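Local coordinates for cycloalternan-forming enzyme (Listeria monocytogenes serovar 1/2a, PDB 5F7U), which belongs to glycoside hydrolase family 31, joins a TIM-barrel domain to several beta domains, and binds glycans at several sites, at residues A[43-48]-A[70-75]; A[39-44]-A[76-81]; A[5-10]-A[94-99]. The protein carries 1 engineered substitution. One frame throughout, in Å; residues are numbered along the deposited sequence.

Interaction 1: residues A[43-48]-A[70-75]; sequences WPIENG and DYNSGN. With GLC (alpha-D-glucopyranose), chain E.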
loop_
_atom_site.group_PDB
_atom_site.type_symbol
_atom_site.label_atom_id
_atom_site.label_comp_id
_atom_site.label_asym_id
_atom_site.label_seq_id
_atom_site.Cartn_x
_atom_site.Cartn_y
_atom_site.Cartn_z
ATOM N N TRP A 43 -38.976 4.321 29.489
ATOM C CA TRP A 43 -40.078 4.242 28.536
ATOM C C TRP A 43 -41.244 3.514 29.219
ATOM O O TRP A 43 -40.989 2.722 30.133
ATOM C CB TRP A 43 -39.655 3.499 27.263
ATOM C CG TRP A 43 -39.251 2.075 27.494
ATOM C CD1 TRP A 43 -40.049 0.960 27.360
ATOM C CD2 TRP A 43 -37.965 1.608 27.898
ATOM N NE1 TRP A 43 -39.323 -0.174 27.656
ATOM C CE2 TRP A 43 -38.044 0.192 27.990
ATOM C CE3 TRP A 43 -36.748 2.244 28.203
ATOM C CZ2 TRP A 43 -36.946 -0.600 28.360
ATOM C CZ3 TRP A 43 -35.647 1.450 28.581
ATOM C CH2 TRP A 43 -35.764 0.044 28.657
ATOM N N PRO A 44 -42.493 3.768 28.817
ATOM C CA PRO A 44 -42.862 4.804 27.846
ATOM C C PRO A 44 -42.828 6.193 28.490
ATOM O O PRO A 44 -42.581 6.307 29.703
ATOM C CB PRO A 44 -44.307 4.426 27.483
ATOM C CG PRO A 44 -44.847 3.858 28.757
ATOM C CD PRO A 44 -43.694 3.107 29.377
ATOM N N ILE A 45 -43.066 7.233 27.687
ATOM C CA ILE A 45 -43.176 8.590 28.214
ATOM C C ILE A 45 -44.431 8.680 29.077
ATOM O O ILE A 45 -45.551 8.381 28.617
ATOM C CB ILE A 45 -43.196 9.666 27.096
ATOM C CG1 ILE A 45 -41.893 9.629 26.269
ATOM C CG2 ILE A 45 -43.401 11.055 27.691
ATOM C CD1 ILE A 45 -42.030 10.280 24.903
ATOM N N GLU A 46 -44.223 9.064 30.335
ATOM C CA GLU A 46 -45.299 9.154 31.326
ATOM C C GLU A 46 -45.015 10.280 32.286
ATOM O O GLU A 46 -43.860 10.503 32.631
ATOM C CB GLU A 46 -45.336 7.880 32.157
ATOM C CG GLU A 46 -46.086 6.722 31.542
ATOM C CD GLU A 46 -46.001 5.469 32.397
ATOM O OE1 GLU A 46 -44.918 5.175 32.974
ATOM O OE2 GLU A 46 -47.016 4.762 32.469
ATOM N N ASN A 47 -46.067 10.950 32.764
ATOM C CA ASN A 47 -45.953 11.829 33.933
ATOM C C ASN A 47 -45.708 10.987 35.187
ATOM O O ASN A 47 -46.120 9.827 35.260
ATOM C CB ASN A 47 -47.226 12.688 34.106
ATOM C CG ASN A 47 -47.333 13.811 33.074
ATOM O OD1 ASN A 47 -46.353 14.489 32.754
ATOM N ND2 ASN A 47 -48.541 14.025 32.562
ATOM N N GLY A 48 -45.025 11.563 36.167
ATOM C CA GLY A 48 -44.847 10.888 37.453
ATOM C C GLY A 48 -43.713 9.884 37.456
ATOM O O GLY A 48 -43.640 9.029 38.339
ATOM N N ASP A 70 -34.052 15.500 30.240
ATOM C CA ASP A 70 -33.216 16.039 29.182
ATOM C C ASP A 70 -34.078 16.329 27.949
ATOM O O ASP A 70 -34.329 17.491 27.641
ATOM C CB ASP A 70 -32.041 15.101 28.890
ATOM C CG ASP A 70 -31.015 15.701 27.944
ATOM O OD1 ASP A 70 -31.100 16.896 27.591
ATOM O OD2 ASP A 70 -30.131 14.952 27.503
ATOM N N TYR A 71 -34.587 15.281 27.302
ATOM C CA TYR A 71 -35.505 15.413 26.171
ATOM C C TYR A 71 -36.326 14.138 26.052
ATOM O O TYR A 71 -35.945 13.081 26.581
ATOM C CB TYR A 71 -34.742 15.678 24.854
ATOM C CG TYR A 71 -33.743 14.565 24.504
ATOM C CD1 TYR A 71 -32.458 14.549 25.065
ATOM C CD2 TYR A 71 -34.097 13.532 23.645
ATOM C CE1 TYR A 71 -31.558 13.528 24.782
ATOM C CE2 TYR A 71 -33.191 12.507 23.342
ATOM C CZ TYR A 71 -31.929 12.525 23.915
ATOM O OH TYR A 71 -31.034 11.531 23.636
ATOM N N ASN A 72 -37.440 14.238 25.340
ATOM C CA ASN A 72 -38.190 13.064 24.915
ATOM C C ASN A 72 -37.902 12.783 23.457
ATOM O O ASN A 72 -37.775 13.713 22.669
ATOM C CB ASN A 72 -39.688 13.313 25.079
ATOM C CG ASN A 72 -40.133 13.270 26.529
ATOM O OD1 ASN A 72 -39.498 12.644 27.376
ATOM N ND2 ASN A 72 -41.230 13.926 26.814
ATOM N N SER A 73 -37.840 11.504 23.089
ATOM C CA SER A 73 -37.764 11.122 21.674
ATOM C C SER A 73 -38.350 9.732 21.475
ATOM O O SER A 73 -38.002 8.803 22.198
ATOM C CB SER A 73 -36.328 11.159 21.165
ATOM O OG SER A 73 -36.299 10.981 19.755
ATOM N N GLY A 74 -39.221 9.600 20.475
ATOM C CA GLY A 74 -39.909 8.338 20.213
ATOM C C GLY A 74 -40.740 7.899 21.409
ATOM O O GLY A 74 -41.541 8.668 21.939
ATOM N N ASN A 75 -40.510 6.665 21.848
ATOM C CA ASN A 75 -41.208 6.090 22.999
ATOM C C ASN A 75 -40.548 6.390 24.361
ATOM O O ASN A 75 -40.995 5.860 25.410
ATOM C CB ASN A 75 -41.310 4.569 22.792
ATOM C CG ASN A 75 -42.244 3.892 23.783
ATOM O OD1 ASN A 75 -43.359 4.354 24.022
ATOM N ND2 ASN A 75 -41.794 2.775 24.350
HETATM C C1 GLC E . -38.875 -0.116 23.936
HETATM C C2 GLC E . -38.092 1.170 24.261
HETATM C C3 GLC E . -36.594 0.997 23.987
HETATM C C4 GLC E . -36.024 -0.219 24.731
HETATM C C5 GLC E . -36.845 -1.479 24.398
HETATM C C6 GLC E . -36.446 -2.675 25.260
HETATM O O1 GLC E . -38.985 -0.307 22.521
HETATM O O2 GLC E . -38.628 2.281 23.531
HETATM O O3 GLC E . -35.872 2.167 24.376
HETATM O O4 GLC E . -34.657 -0.400 24.338
HETATM O O5 GLC E . -38.267 -1.271 24.553
HETATM O O6 GLC E . -36.811 -3.875 24.573
HETATM O O HOH W 1 -44.172 6.946 24.987
#
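The W43 indole carries alpha-D-glucopyranose of chain E on one face. Sugar C2 lies 3.5 Å above the ring plane, displaced toward the rim, and O5 sits over NE1 at 3.5 Å. W43 CG stands between backbone N and carbonyl carbon (chi1 62°), the crowded position. N75 approaches the indole obliquely. Its CG is anti to the backbone N (chi1 -169°). The amide then reaches both ways. ND2 gives a weak but fairly straight bond to sugar O2, 3.3 Å away. OD1 accepts from a water that is itself held by I45 N, so this water ties the two loops together. The peptide before P44 is cis. Here P44 CA makes a CA-H...O contact of 3.2 Å with N75 O. I45 closes the other end. Its CD1 touches G74 O at 3.4 Å, and its CG2 meets the N72 amide at ND2, the two side chains crossing obliquely. N72 OD1 is bonded to T77 OG1. W43, N75, N76 and Y8 form a glycan pocket at the surface of the N-terminal E-set-like domain. Residues 43-48 link strand 36-43 to strand 49-57, while 70-75 end strand 60-73 and turn into strand 76-84.

Interaction 2: residues A[39-44]-A[76-81]; sequences NITTWP and NTYWKA. With GLC (alpha-D-glucopyranose), chain E.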
loop_
_atom_site.group_PDB
_atom_site.type_symbol
_atom_site.label_atom_id
_atom_site.label_comp_id
_atom_site.label_asym_id
_atom_site.label_seq_id
_atom_site.Cartn_x
_atom_site.Cartn_y
_atom_site.Cartn_z
ATOM N N ASN A 39 -26.247 9.468 31.359
ATOM C CA ASN A 39 -27.426 9.556 30.499
ATOM C C ASN A 39 -28.258 8.291 30.634
ATOM O O ASN A 39 -27.755 7.195 30.419
ATOM C CB ASN A 39 -27.003 9.807 29.056
ATOM C CG ASN A 39 -26.277 11.124 28.915
ATOM O OD1 ASN A 39 -26.900 12.175 29.002
ATOM N ND2 ASN A 39 -24.944 11.079 28.771
ATOM N N ILE A 40 -29.526 8.469 30.996
ATOM C CA ILE A 40 -30.426 7.353 31.337
ATOM C C ILE A 40 -31.723 7.478 30.546
ATOM O O ILE A 40 -32.220 8.588 30.375
ATOM C CB ILE A 40 -30.742 7.403 32.859
ATOM C CG1 ILE A 40 -29.432 7.366 33.671
ATOM C CG2 ILE A 40 -31.703 6.285 33.280
ATOM C CD1 ILE A 40 -29.582 7.941 35.086
ATOM N N THR A 41 -32.283 6.354 30.074
ATOM C CA THR A 41 -33.591 6.409 29.400
ATOM C C THR A 41 -34.635 5.617 30.157
ATOM O O THR A 41 -34.305 4.633 30.828
ATOM C CB THR A 41 -33.527 5.982 27.904
ATOM O OG1 THR A 41 -34.712 6.394 27.202
ATOM C CG2 THR A 41 -33.321 4.485 27.721
ATOM N N THR A 42 -35.877 6.093 30.079
ATOM C CA THR A 42 -37.025 5.316 30.552
ATOM C C THR A 42 -38.077 5.304 29.448
ATOM O O THR A 42 -38.081 6.183 28.581
ATOM C CB THR A 42 -37.638 5.940 31.821
ATOM O OG1 THR A 42 -37.979 7.323 31.568
ATOM C CG2 THR A 42 -36.647 5.843 32.979
ATOM N N TRP A 43 -38.976 4.321 29.489
ATOM C CA TRP A 43 -40.078 4.242 28.536
ATOM C C TRP A 43 -41.244 3.514 29.219
ATOM O O TRP A 43 -40.989 2.722 30.133
ATOM C CB TRP A 43 -39.655 3.499 27.263
ATOM C CG TRP A 43 -39.251 2.075 27.494
ATOM C CD1 TRP A 43 -40.049 0.960 27.360
ATOM C CD2 TRP A 43 -37.965 1.608 27.898
ATOM N NE1 TRP A 43 -39.323 -0.174 27.656
ATOM C CE2 TRP A 43 -38.044 0.192 27.990
ATOM C CE3 TRP A 43 -36.748 2.244 28.203
ATOM C CZ2 TRP A 43 -36.946 -0.600 28.360
ATOM C CZ3 TRP A 43 -35.647 1.450 28.581
ATOM C CH2 TRP A 43 -35.764 0.044 28.657
ATOM N N PRO A 44 -42.493 3.768 28.817
ATOM C CA PRO A 44 -42.862 4.804 27.846
ATOM C C PRO A 44 -42.828 6.193 28.490
ATOM O O PRO A 44 -42.581 6.307 29.703
ATOM C CB PRO A 44 -44.307 4.426 27.483
ATOM C CG PRO A 44 -44.847 3.858 28.757
ATOM C CD PRO A 44 -43.694 3.107 29.377
ATOM N N ASN A 76 -39.502 7.231 24.358
ATOM C CA ASN A 76 -38.573 7.338 25.490
ATOM C C ASN A 76 -38.358 8.739 26.041
ATOM O O ASN A 76 -38.436 9.737 25.311
ATOM C CB ASN A 76 -37.192 6.808 25.079
ATOM C CG ASN A 76 -37.170 5.317 24.860
ATOM O OD1 ASN A 76 -37.959 4.764 24.093
ATOM N ND2 ASN A 76 -36.261 4.653 25.544
ATOM N N THR A 77 -38.078 8.787 27.343
ATOM C CA THR A 77 -37.547 9.976 27.994
ATOM C C THR A 77 -36.078 9.754 28.301
ATOM O O THR A 77 -35.667 8.659 28.723
ATOM C CB THR A 77 -38.321 10.301 29.293
ATOM O OG1 THR A 77 -39.692 10.478 28.963
ATOM C CG2 THR A 77 -37.816 11.614 29.928
ATOM N N TYR A 78 -35.292 10.804 28.101
ATOM C CA TYR A 78 -33.855 10.766 28.363
ATOM C C TYR A 78 -33.577 11.747 29.471
ATOM O O TYR A 78 -34.152 12.852 29.495
ATOM C CB TYR A 78 -33.059 11.089 27.080
ATOM C CG TYR A 78 -33.222 9.992 26.066
ATOM C CD1 TYR A 78 -34.299 9.994 25.175
ATOM C CD2 TYR A 78 -32.312 8.928 26.012
ATOM C CE1 TYR A 78 -34.467 8.981 24.248
ATOM C CE2 TYR A 78 -32.475 7.902 25.098
ATOM C CZ TYR A 78 -33.546 7.933 24.228
ATOM O OH TYR A 78 -33.711 6.904 23.335
ATOM N N TRP A 79 -32.745 11.310 30.402
ATOM C CA TRP A 79 -32.464 12.001 31.656
ATOM C C TRP A 79 -30.953 12.127 31.861
ATOM O O TRP A 79 -30.192 11.273 31.386
ATOM C CB TRP A 79 -33.013 11.176 32.834
ATOM C CG TRP A 79 -34.444 10.714 32.728
ATOM C CD1 TRP A 79 -34.918 9.650 32.019
ATOM C CD2 TRP A 79 -35.576 11.274 33.416
ATOM N NE1 TRP A 79 -36.280 9.523 32.196
ATOM C CE2 TRP A 79 -36.710 10.505 33.049
ATOM C CE3 TRP A 79 -35.743 12.355 34.306
ATOM C CZ2 TRP A 79 -38.003 10.787 33.523
ATOM C CZ3 TRP A 79 -37.035 12.645 34.780
ATOM C CH2 TRP A 79 -38.147 11.845 34.395
ATOM N N LYS A 80 -30.533 13.188 32.559
ATOM C CA LYS A 80 -29.131 13.379 32.934
ATOM C C LYS A 80 -28.982 13.424 34.439
ATOM O O LYS A 80 -29.654 14.223 35.113
ATOM C CB LYS A 80 -28.549 14.669 32.333
ATOM C CG LYS A 80 -28.246 14.568 30.857
ATOM C CD LYS A 80 -27.566 15.842 30.363
ATOM C CE LYS A 80 -27.220 15.735 28.877
ATOM N NZ LYS A 80 -26.080 14.817 28.587
ATOM N N ALA A 81 -28.105 12.566 34.952
ATOM C CA ALA A 81 -27.740 12.566 36.371
ATOM C C ALA A 81 -26.304 13.047 36.497
ATOM O O ALA A 81 -25.411 12.507 35.828
ATOM C CB ALA A 81 -27.887 11.173 36.954
HETATM C C1 GLC E . -38.875 -0.116 23.936
HETATM C C2 GLC E . -38.092 1.170 24.261
HETATM C C3 GLC E . -36.594 0.997 23.987
HETATM C C4 GLC E . -36.024 -0.219 24.731
HETATM C C5 GLC E . -36.845 -1.479 24.398
HETATM C C6 GLC E . -36.446 -2.675 25.260
HETATM O O1 GLC E . -38.985 -0.307 22.521
HETATM O O2 GLC E . -38.628 2.281 23.531
HETATM O O3 GLC E . -35.872 2.167 24.376
HETATM O O4 GLC E . -34.657 -0.400 24.338
HETATM O O5 GLC E . -38.267 -1.271 24.553
HETATM O O6 GLC E . -36.811 -3.875 24.573
#
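Strands 39-43 and 76-81 run antiparallel, and the two hydrogen-bonded pairs satisfy their backbone groups across the contact. I40 and W79 form one hydrogen-bonded pair, T42 and T77 the next. In each pair both N-H groups find the opposite carbonyl. T77 O takes two donors. T42 N lies in its carbonyl plane, whereas T41 OG1, 2.9 Å away, comes from above that plane. T41 OG1 also accepts from N76 ND2 at 2.9 Å, nearly straight and in the amide plane. The same hydroxyl sits over one face of the Y78 ring. T41 thereby fixes the rotation of the N76 amide, which presents both ends to the glucose of chain E. N76 OD1 accepts from sugar O2 at 2.6 Å, and ND2 donates to sugar O3 at 2.8 Å. On the face with I40 and T77, W79 NE1 donates 2.8 Å to T42 OG1, close to the indole plane. T42 OG1 is also bonded to Q49 OE1. T77 CG2 sits over one face of the W79 ring, toward its rim. At the far end K80 bends at chi4, so NZ reaches a lone pair of N39 OD1 at 2.8 Å. N39 ND2 is held by E24 O. Strand 36-43 lies between strands 76-84 and 6-8, while V51 of strand 49-57 packs against I40, T42 and W79.

Interaction 3: residues A[5-10]-A[94-99]; sequences DGEYHS and YTTKGS. With GLC (alpha-D-glucopyranose), chain B.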
loop_
_atom_site.group_PDB
_atom_site.type_symbol
_atom_site.label_atom_id
_atom_site.label_comp_id
_atom_site.label_asym_id
_atom_site.label_seq_id
_atom_site.Cartn_x
_atom_site.Cartn_y
_atom_site.Cartn_z
ATOM N N ASP A 5 -42.436 0.816 31.205
ATOM C CA ASP A 5 -42.049 -0.608 31.299
ATOM C C ASP A 5 -40.535 -0.853 31.189
ATOM O O ASP A 5 -40.103 -1.989 31.090
ATOM C CB ASP A 5 -42.880 -1.510 30.366
ATOM C CG ASP A 5 -42.884 -1.044 28.936
ATOM O OD1 ASP A 5 -42.003 -1.506 28.180
ATOM O OD2 ASP A 5 -43.772 -0.230 28.556
ATOM N N GLY A 6 -39.729 0.202 31.252
ATOM C CA GLY A 6 -38.302 -0.018 31.453
ATOM C C GLY A 6 -37.432 1.182 31.724
ATOM O O GLY A 6 -37.894 2.320 31.682
ATOM N N GLU A 7 -36.171 0.879 32.036
ATOM C CA GLU A 7 -35.112 1.857 32.253
ATOM C C GLU A 7 -33.851 1.262 31.646
ATOM O O GLU A 7 -33.676 0.042 31.656
ATOM C CB GLU A 7 -34.932 2.090 33.766
ATOM C CG GLU A 7 -33.770 3.007 34.191
ATOM C CD GLU A 7 -32.391 2.338 34.144
ATOM O OE1 GLU A 7 -32.295 1.078 34.110
ATOM O OE2 GLU A 7 -31.381 3.072 34.109
ATOM N N TYR A 8 -32.947 2.121 31.164
ATOM C CA TYR A 8 -31.675 1.653 30.632
ATOM C C TYR A 8 -30.559 2.695 30.694
ATOM O O TYR A 8 -30.751 3.842 30.306
ATOM C CB TYR A 8 -31.893 1.157 29.204
ATOM C CG TYR A 8 -30.670 0.604 28.526
ATOM C CD1 TYR A 8 -30.302 -0.730 28.694
ATOM C CD2 TYR A 8 -29.882 1.418 27.696
ATOM C CE1 TYR A 8 -29.182 -1.234 28.050
ATOM C CE2 TYR A 8 -28.756 0.915 27.050
ATOM C CZ TYR A 8 -28.421 -0.411 27.226
ATOM O OH TYR A 8 -27.296 -0.909 26.586
ATOM N N HIS A 9 -29.400 2.257 31.182
ATOM C CA HIS A 9 -28.157 3.015 31.104
ATOM C C HIS A 9 -27.056 1.978 30.880
ATOM O O HIS A 9 -27.125 0.882 31.431
ATOM C CB HIS A 9 -27.909 3.827 32.396
ATOM C CG HIS A 9 -26.499 4.336 32.540
ATOM N ND1 HIS A 9 -26.042 5.473 31.908
ATOM C CD2 HIS A 9 -25.447 3.849 33.241
ATOM C CE1 HIS A 9 -24.769 5.664 32.207
ATOM N NE2 HIS A 9 -24.383 4.687 33.016
ATOM N N SER A 10 -26.088 2.314 30.028
ATOM C CA SER A 10 -24.949 1.435 29.785
ATOM C C SER A 10 -23.768 2.359 29.513
ATOM O O SER A 10 -23.744 3.012 28.471
ATOM C CB SER A 10 -25.217 0.512 28.591
ATOM O OG SER A 10 -24.253 -0.539 28.561
ATOM N N TYR A 94 -22.209 2.647 41.017
ATOM C CA TYR A 94 -23.574 3.198 40.949
ATOM C C TYR A 94 -24.546 2.275 40.236
ATOM O O TYR A 94 -24.148 1.444 39.418
ATOM C CB TYR A 94 -23.578 4.599 40.290
ATOM C CG TYR A 94 -23.216 4.607 38.809
ATOM C CD1 TYR A 94 -24.211 4.472 37.826
ATOM C CD2 TYR A 94 -21.884 4.746 38.391
ATOM C CE1 TYR A 94 -23.884 4.460 36.464
ATOM C CE2 TYR A 94 -21.553 4.730 37.030
ATOM C CZ TYR A 94 -22.559 4.589 36.080
ATOM O OH TYR A 94 -22.237 4.596 34.726
ATOM N N THR A 95 -25.828 2.469 40.538
ATOM C CA THR A 95 -26.934 1.769 39.906
ATOM C C THR A 95 -27.927 2.860 39.520
ATOM O O THR A 95 -28.251 3.733 40.329
ATOM C CB THR A 95 -27.566 0.759 40.892
ATOM O OG1 THR A 95 -26.586 -0.216 41.268
ATOM C CG2 THR A 95 -28.782 0.030 40.292
ATOM N N THR A 96 -28.377 2.839 38.273
ATOM C CA THR A 96 -29.370 3.815 37.810
ATOM C C THR A 96 -30.744 3.192 37.959
ATOM O O THR A 96 -30.898 1.990 37.746
ATOM C CB THR A 96 -29.091 4.275 36.362
ATOM O OG1 THR A 96 -29.029 3.129 35.508
ATOM C CG2 THR A 96 -27.760 5.019 36.317
ATOM N N LYS A 97 -31.730 3.998 38.354
ATOM C CA LYS A 97 -33.072 3.490 38.678
ATOM C C LYS A 97 -34.181 4.373 38.138
ATOM O O LYS A 97 -34.042 5.594 38.107
ATOM C CB LYS A 97 -33.274 3.340 40.196
ATOM C CG LYS A 97 -32.339 2.330 40.829
ATOM C CD LYS A 97 -32.828 1.920 42.202
ATOM C CE LYS A 97 -32.049 0.716 42.680
ATOM N NZ LYS A 97 -32.579 0.299 44.012
ATOM N N GLY A 98 -35.264 3.742 37.702
ATOM C CA GLY A 98 -36.479 4.474 37.330
ATOM C C GLY A 98 -37.717 3.798 37.876
ATOM O O GLY A 98 -37.775 2.576 37.944
ATOM N N SER A 99 -38.695 4.605 38.281
ATOM C CA SER A 99 -40.031 4.107 38.619
ATOM C C SER A 99 -41.076 5.185 38.383
ATOM O O SER A 99 -40.756 6.375 38.338
ATOM C CB SER A 99 -40.097 3.615 40.063
ATOM O OG SER A 99 -39.748 4.646 40.953
HETATM C C1 GLC B . -33.731 -0.105 25.416
HETATM C C2 GLC B . -32.535 0.674 24.859
HETATM C C3 GLC B . -31.696 -0.261 23.972
HETATM C C4 GLC B . -31.243 -1.494 24.759
HETATM C C5 GLC B . -32.442 -2.204 25.417
HETATM C C6 GLC B . -31.991 -3.299 26.380
HETATM O O2 GLC B . -32.999 1.819 24.134
HETATM O O3 GLC B . -30.560 0.411 23.424
HETATM O O4 GLC B . -30.542 -2.379 23.878
HETATM O O5 GLC B . -33.288 -1.275 26.138
HETATM O O6 GLC B . -33.005 -4.306 26.469
#
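E7, H9, Y94 and T96 make the tight part of this contact, side chain to side chain between two strands whose axes come no closer than 6.9 Å. T96 OG1 donates to E7 OE2 at 2.7 Å and meets the carboxylate from above its plane. E7 reaches it with CG anti to the backbone N (chi1 175°) and a bend at chi2. The hydroxyl occupies the crowded position on T96, between backbone N and carbonyl carbon, and also touches H9 CB at 3.4 Å. E7 OE1 pairs with S108 OG, so both carboxylate oxygens are held. H9 points the same way as E7. Its NE2 and Y94 OH are hydrogen-bonded at 2.7 Å, and either could donate. Each atom lies at the edge of the other ring, near its plane, and the planes stand at 57°. H9 ND1 is bonded to N39 O, which fixes the imidazole at both nitrogens. Y94 OH also meets R25 NH2, a charge that may polarise the hydroxyl.

The contact loosens toward G98, where the nearest approach is E7 CG to G98 N at 3.9 Å. K97 points away and forms a salt bridge with E54. Y8 also turns from this interior, and its partly exposed ring carries the glucose of chain B. Sugar C4 stands 3.8 Å above the ring centre. Alternate residues of one edge strand thus serve two sides: E7 and H9 face the buried interior, Y8 the sugar. This is beta-sandwich packing, consistent with the E-set family of the N-terminal domain, with a glycan pocket on its outer side.

How the interactions relate
All three contacts lie in the N-terminal domain, far from the centre of the chain. Interactions 1 and 2 are about 7 Å apart between centres, 2 and 3 about 8 Å, and 1 and 3 about 13 Å. Interactions 1 and 2 share W43 and P44. Both are nested within the chain loop that interaction 3 closes. Strand 36-43 is the common element: it pairs with strand 76-84 on one side and with strand 6-8 on the other. T41 O bonds to Y8 N, and W43 O to G6 N. One glycan pocket therefore draws on all three: W43 and N75 in interaction 1, N76 in interaction 2, Y8 in interaction 3.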